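Local coordinates for protein predicted protease of the collagenase family (Methanopyrus kandleri, PDB 5D88) that probably acts as a peptidase of the U32 family, built on a TIM barrel and carrying a bound zinc ion, at residues A[81-87]-A[136-142]; A[164-168]-A[192-196]. The contacts are given in a common frame with arbitrary orientation. Numbering follows the deposited sequence.

Contact 1: A[81-87]-A[136-142]. With ACT (acetate ion), chain C.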
loop_
_atom_site.group_PDB
_atom_site.type_symbol
_atom_site.label_atom_id
_atom_site.label_comp_id
_atom_site.label_asym_id
_atom_site.label_seq_id
_atom_site.Cartn_x
_atom_site.Cartn_y
_atom_site.Cartn_z
ATOM N N GLN A 81 10.286 5.666 -21.496
ATOM C CA GLN A 81 9.746 6.091 -20.218
ATOM C C GLN A 81 10.536 5.456 -19.085
ATOM O O GLN A 81 10.926 4.288 -19.151
ATOM C CB GLN A 81 8.264 5.748 -20.098
ATOM C CG GLN A 81 7.409 6.534 -21.077
ATOM C CD GLN A 81 5.942 6.145 -21.078
ATOM O OE1 GLN A 81 5.547 5.102 -20.556
ATOM N NE2 GLN A 81 5.123 6.987 -21.694
ATOM N N ALA A 82 10.812 6.267 -18.075
ATOM C CA ALA A 82 11.433 5.806 -16.846
ATOM C C ALA A 82 10.366 5.219 -15.939
ATOM O O ALA A 82 9.330 5.847 -15.705
ATOM C CB ALA A 82 12.124 6.975 -16.136
ATOM N N LEU A 83 10.634 4.035 -15.404
ATOM C CA LEU A 83 9.784 3.410 -14.396
ATOM C C LEU A 83 10.348 3.750 -13.023
ATOM O O LEU A 83 11.434 3.288 -12.650
ATOM C CB LEU A 83 9.706 1.899 -14.612
ATOM C CG LEU A 83 8.836 1.085 -13.650
ATOM C CD1 LEU A 83 7.352 1.471 -13.792
ATOM C CD2 LEU A 83 9.020 -0.379 -13.927
ATOM N N MET A 84 9.599 4.561 -12.284
ATOM C CA MET A 84 9.978 5.054 -10.955
ATOM C C MET A 84 8.720 4.983 -10.095
ATOM O O MET A 84 8.227 5.976 -9.573
ATOM C CB MET A 84 10.531 6.480 -11.018
ATOM C CG MET A 84 11.210 6.899 -9.732
ATOM S SD MET A 84 11.955 8.521 -9.878
ATOM C CE MET A 84 10.487 9.459 -10.104
ATOM N N ASP A 85 8.167 3.773 -9.960
ATOM C CA ASP A 85 6.817 3.614 -9.439
ATOM C C ASP A 85 6.788 3.105 -8.008
ATOM O O ASP A 85 5.844 2.422 -7.620
ATOM C CB ASP A 85 5.974 2.722 -10.345
ATOM C CG ASP A 85 6.440 1.282 -10.398
ATOM O OD1 ASP A 85 7.541 0.954 -9.964
ATOM O OD2 ASP A 85 5.663 0.458 -10.904
ATOM N N PHE A 86 7.770 3.488 -7.204
ATOM C CA PHE A 86 7.727 3.198 -5.781
ATOM C C PHE A 86 6.384 3.575 -5.169
ATOM O O PHE A 86 5.779 4.596 -5.518
ATOM C CB PHE A 86 8.860 3.920 -5.034
ATOM C CG PHE A 86 8.829 5.416 -5.128
ATOM C CD1 PHE A 86 8.040 6.155 -4.264
ATOM C CD2 PHE A 86 9.629 6.078 -6.050
ATOM C CE1 PHE A 86 8.036 7.512 -4.317
ATOM C CE2 PHE A 86 9.643 7.454 -6.114
ATOM C CZ PHE A 86 8.838 8.179 -5.249
ATOM N N THR A 87 5.931 2.746 -4.225
ATOM C CA THR A 87 4.700 3.015 -3.501
ATOM C C THR A 87 4.947 3.603 -2.127
ATOM O O THR A 87 3.983 3.948 -1.426
ATOM C CB THR A 87 3.861 1.736 -3.399
ATOM O OG1 THR A 87 4.646 0.652 -2.876
ATOM C CG2 THR A 87 3.320 1.381 -4.782
ATOM N N THR A 136 5.437 13.019 -20.231
ATOM C CA THR A 136 4.224 12.219 -20.103
ATOM C C THR A 136 4.160 11.636 -18.698
ATOM O O THR A 136 5.097 10.965 -18.263
ATOM C CB THR A 136 4.196 11.074 -21.124
ATOM O OG1 THR A 136 4.413 11.575 -22.435
ATOM C CG2 THR A 136 2.851 10.366 -21.100
ATOM N N VAL A 137 3.059 11.870 -17.995
ATOM C CA VAL A 137 2.883 11.383 -16.629
ATOM C C VAL A 137 1.979 10.158 -16.676
ATOM O O VAL A 137 0.780 10.268 -16.963
ATOM C CB VAL A 137 2.304 12.464 -15.711
ATOM C CG1 VAL A 137 2.181 11.949 -14.290
ATOM C CG2 VAL A 137 3.160 13.710 -15.746
ATOM N N VAL A 138 2.561 8.988 -16.408
ATOM C CA VAL A 138 1.871 7.698 -16.478
ATOM C C VAL A 138 1.711 7.174 -15.056
ATOM O O VAL A 138 2.699 7.027 -14.327
ATOM C CB VAL A 138 2.651 6.682 -17.322
ATOM C CG1 VAL A 138 1.889 5.359 -17.425
ATOM C CG2 VAL A 138 2.960 7.228 -18.686
ATOM N N VAL A 139 0.478 6.873 -14.663
ATOM C CA VAL A 139 0.239 6.227 -13.379
ATOM C C VAL A 139 0.442 4.724 -13.543
ATOM O O VAL A 139 -0.235 4.067 -14.349
ATOM C CB VAL A 139 -1.159 6.531 -12.846
ATOM C CG1 VAL A 139 -1.382 5.797 -11.525
ATOM C CG2 VAL A 139 -1.338 8.041 -12.662
ATOM N N SER A 140 1.366 4.183 -12.765
ATOM C CA SER A 140 1.687 2.768 -12.797
ATOM C C SER A 140 0.529 1.916 -12.306
ATOM O O SER A 140 -0.264 2.328 -11.469
ATOM C CB SER A 140 2.901 2.491 -11.905
ATOM O OG SER A 140 3.334 1.137 -12.040
ATOM N N HIS A 141 0.479 0.676 -12.803
ATOM C CA HIS A 141 -0.425 -0.308 -12.234
ATOM C C HIS A 141 -0.158 -0.549 -10.751
ATOM O O HIS A 141 -1.049 -1.031 -10.054
ATOM C CB HIS A 141 -0.324 -1.617 -13.025
ATOM C CG HIS A 141 0.895 -2.410 -12.714
ATOM N ND1 HIS A 141 2.132 -2.104 -13.237
ATOM C CD2 HIS A 141 1.075 -3.484 -11.911
ATOM C CE1 HIS A 141 3.029 -2.935 -12.746
ATOM N NE2 HIS A 141 2.412 -3.795 -11.954
ATOM N N THR A 142 1.035 -0.213 -10.234
ATOM C CA THR A 142 1.262 -0.429 -8.803
ATOM C C THR A 142 0.486 0.544 -7.920
ATOM O O THR A 142 0.435 0.341 -6.702
ATOM C CB THR A 142 2.739 -0.322 -8.465
ATOM O OG1 THR A 142 3.190 0.997 -8.807
ATOM C CG2 THR A 142 3.545 -1.397 -9.231
HETATM C C ACT C . 4.318 -6.528 -10.719
HETATM O O ACT C . 3.116 -6.306 -11.003
HETATM O OXT ACT C . 4.776 -5.911 -9.729
HETATM C CH3 ACT C . 5.149 -7.505 -11.504
HETATM O O HOH W 1 5.965 9.269 -23.404
#
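Strands 79-83 and 136-139 are the third and fifth of a TIM barrel, so strand 117-120 lies between them and no backbone hydrogen bond can join them directly. Q81 and V138 meet inside the barrel; D85, S140 and T142 meet just past the C-terminal ends of the strands, the end where TIM-barrel active sites lie, here with the zinc ligand C88 next to T87. Both oxygens of the D85 carboxylate are satisfied. S140 OG donates to D85 OD2 at 2.7 Å, and the same oxygen is hydrogen-bonded to T55 OG1, while D85 OD1 is bonded to the backbone N of A54. An aspartate suits this buried spot because each of its oxygens finds a partner. T142 OG1 lies 3.2 Å from D85 O and 3.3 Å from D85 OD2, two acceptors competing for one hydroxyl proton. S140 OG also accepts from T142 N at 3.2 Å, an ST turn that lets one small side chain shape its own loop and bind the aspartate at once. T87 CG2 lies 3.6 Å from T142 O; T87 OG1 is hydrogen-bonded to N205 of the same chain, and T87 O to N205 of the second subunit.

At the other end, Q81 OE1 is hydrogen-bonded to R187, whereas Q81 NE2 donates to a water (3.0 Å) that also meets T136 OG1 (2.9 Å). V138 CG2 is 3.7 Å from Q81 NE2. H141 NE2 donates to acetate O at 2.8 Å, an ion probably from the crystallisation liquor.

V119 of the intervening strand touches Q81, L83, V138 and S140, while A82 and M84 pack outward on helix 98-113 and V137 on helix 123-132.

Contact 2: A[164-168]-A[192-196]. With ACT (acetate ion), chain C.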
loop_
_atom_site.group_PDB
_atom_site.type_symbol
_atom_site.label_atom_id
_atom_site.label_comp_id
_atom_site.label_asym_id
_atom_site.label_seq_id
_atom_site.Cartn_x
_atom_site.Cartn_y
_atom_site.Cartn_z
ATOM N N VAL A 164 -4.522 0.732 -15.530
ATOM C CA VAL A 164 -5.487 0.158 -14.600
ATOM C C VAL A 164 -4.843 -0.987 -13.825
ATOM O O VAL A 164 -3.870 -1.621 -14.259
ATOM C CB VAL A 164 -6.753 -0.329 -15.323
ATOM C CG1 VAL A 164 -7.434 0.809 -16.070
ATOM C CG2 VAL A 164 -6.423 -1.509 -16.255
ATOM N N ASP A 165 -5.410 -1.273 -12.658
ATOM C CA ASP A 165 -5.022 -2.489 -11.978
ATOM C C ASP A 165 -5.268 -3.679 -12.907
ATOM O O ASP A 165 -6.310 -3.742 -13.579
ATOM C CB ASP A 165 -5.786 -2.681 -10.671
ATOM C CG ASP A 165 -5.361 -3.954 -9.953
ATOM O OD1 ASP A 165 -4.344 -3.921 -9.234
ATOM O OD2 ASP A 165 -6.003 -4.997 -10.143
ATOM N N PRO A 166 -4.335 -4.628 -12.980
ATOM C CA PRO A 166 -4.469 -5.728 -13.952
ATOM C C PRO A 166 -5.736 -6.561 -13.799
ATOM O O PRO A 166 -6.131 -7.258 -14.755
ATOM C CB PRO A 166 -3.210 -6.568 -13.693
ATOM C CG PRO A 166 -2.250 -5.634 -13.185
ATOM C CD PRO A 166 -2.996 -4.609 -12.374
ATOM N N ALA A 167 -6.398 -6.519 -12.642
ATOM C CA ALA A 167 -7.657 -7.243 -12.508
ATOM C C ALA A 167 -8.704 -6.752 -13.496
ATOM O O ALA A 167 -9.643 -7.495 -13.795
ATOM C CB ALA A 167 -8.198 -7.137 -11.078
ATOM N N LEU A 168 -8.548 -5.548 -14.038
ATOM C CA LEU A 168 -9.508 -4.983 -14.984
ATOM C C LEU A 168 -9.165 -5.259 -16.442
ATOM O O LEU A 168 -9.878 -4.780 -17.332
ATOM C CB LEU A 168 -9.606 -3.474 -14.777
ATOM C CG LEU A 168 -10.524 -3.017 -13.646
ATOM C CD1 LEU A 168 -10.031 -3.522 -12.313
ATOM C CD2 LEU A 168 -10.617 -1.506 -13.624
ATOM N N ALA A 192 1.496 -8.559 -15.210
ATOM C CA ALA A 192 1.598 -7.800 -13.979
ATOM C C ALA A 192 0.717 -8.422 -12.910
ATOM O O ALA A 192 -0.252 -9.126 -13.199
ATOM C CB ALA A 192 1.189 -6.350 -14.212
ATOM N N ILE A 193 1.046 -8.123 -11.670
ATOM C CA ILE A 193 0.323 -8.636 -10.511
ATOM C C ILE A 193 -0.807 -7.677 -10.169
ATOM O O ILE A 193 -0.641 -6.460 -10.229
ATOM C CB ILE A 193 1.287 -8.817 -9.330
ATOM C CG1 ILE A 193 2.357 -9.849 -9.681
ATOM C CG2 ILE A 193 0.554 -9.271 -8.071
ATOM C CD1 ILE A 193 3.575 -9.651 -8.879
ATOM N N THR A 194 -1.979 -8.232 -9.860
ATOM C CA THR A 194 -3.111 -7.436 -9.409
ATOM C C THR A 194 -3.035 -7.175 -7.912
ATOM O O THR A 194 -2.557 -8.005 -7.134
ATOM C CB THR A 194 -4.444 -8.116 -9.729
ATOM O OG1 THR A 194 -5.496 -7.413 -9.068
ATOM C CG2 THR A 194 -4.484 -9.549 -9.279
ATOM N N PHE A 195 -3.506 -5.991 -7.515
ATOM C CA PHE A 195 -3.611 -5.661 -6.110
ATOM C C PHE A 195 -4.566 -6.585 -5.367
ATOM O O PHE A 195 -4.547 -6.602 -4.130
ATOM C CB PHE A 195 -4.049 -4.191 -5.980
ATOM C CG PHE A 195 -3.691 -3.582 -4.690
ATOM C CD1 PHE A 195 -2.440 -3.011 -4.510
ATOM C CD2 PHE A 195 -4.601 -3.560 -3.649
ATOM C CE1 PHE A 195 -2.094 -2.414 -3.324
ATOM C CE2 PHE A 195 -4.256 -2.985 -2.431
ATOM C CZ PHE A 195 -2.991 -2.410 -2.273
ATOM N N ARG A 196 -5.382 -7.377 -6.090
ATOM C CA ARG A 196 -6.176 -8.420 -5.461
ATOM C C ARG A 196 -5.315 -9.515 -4.846
ATOM O O ARG A 196 -5.819 -10.284 -4.019
ATOM C CB ARG A 196 -7.135 -9.023 -6.484
ATOM C CG ARG A 196 -8.246 -8.056 -6.844
ATOM C CD ARG A 196 -9.243 -8.630 -7.774
ATOM N NE ARG A 196 -10.207 -7.585 -8.123
ATOM C CZ ARG A 196 -11.214 -7.728 -8.983
ATOM N NH1 ARG A 196 -11.416 -8.881 -9.616
ATOM N NH2 ARG A 196 -12.021 -6.697 -9.219
HETATM C C ACT C . 4.318 -6.528 -10.719
HETATM O O ACT C . 3.116 -6.306 -11.003
HETATM O OXT ACT C . 4.776 -5.911 -9.729
HETATM C CH3 ACT C . 5.149 -7.505 -11.504
#
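The loop after strand 161-163 and the short strand and turn after strand 185-190, both at the C-terminal ends of the barrel strands, are stitched together by the side chain of D165. Its chi1 near 180° (t) and chi2 of 83° present both carboxylate oxygens to 192-196: D165 OD1 accepts from F195 N at 2.8 Å, and D165 OD2 from T194 OG1 at 2.7 Å. D165 OD2 also accepts from A167 N at 3.0 Å, an Asx turn that shapes the start of the short 3-10 segment 166-168. T194 mirrors this economy. With chi1 at 170° (t), its OG1 gives a proton to D165 and accepts from R196 N at 3.0 Å, forming an ST turn, so each polar side chain both bends its own loop and binds the other.

P166, whose fixed phi fits the 3-10 turn, sets its CG 3.7 Å from A192 CB and 3.5 Å from I193 O. I193 N donates to O of the acetate, probably from the crystallisation liquor, at 2.8 Å. Alanine is small enough to let A167 CB come within 3.4 Å of T194 OG1 and lie over one face of the R196 guanidinium group. The side chain of R196, t at chi2 and chi3, reaches across to 164-168, with NE 3.6 Å from A167 CB. F195 takes t at chi1, and its ring leads away from 164-168, to meet F201 of its own chain and F195 of the second subunit.

A buried carboxylate with three donors, one of them a hydroxyl, implies a specific, directional join, to which P166 and A192 add an apolar contact.

Following the chain, contact 1 comes first, bringing 136-142 back to 81-87 and closing a loop of 48 residues that contains strand 117-120 and helices 98-113 and 123-132. Contact 2 then opens at 164 and closes at 192-196, enclosing helix 172-181 and strand 185-190. The two are in series, neither nested nor crossed, and their centres lie 14 Å apart. H141 joins them: its NE2 is 3.6 Å from A192 CB, and its CB 4.1 Å from P166 CD. One acetate is hydrogen-bonded to both H141 and I193. Together they connect barrel strands three and five with the loops after strands six and seven, and both reach the second subunit.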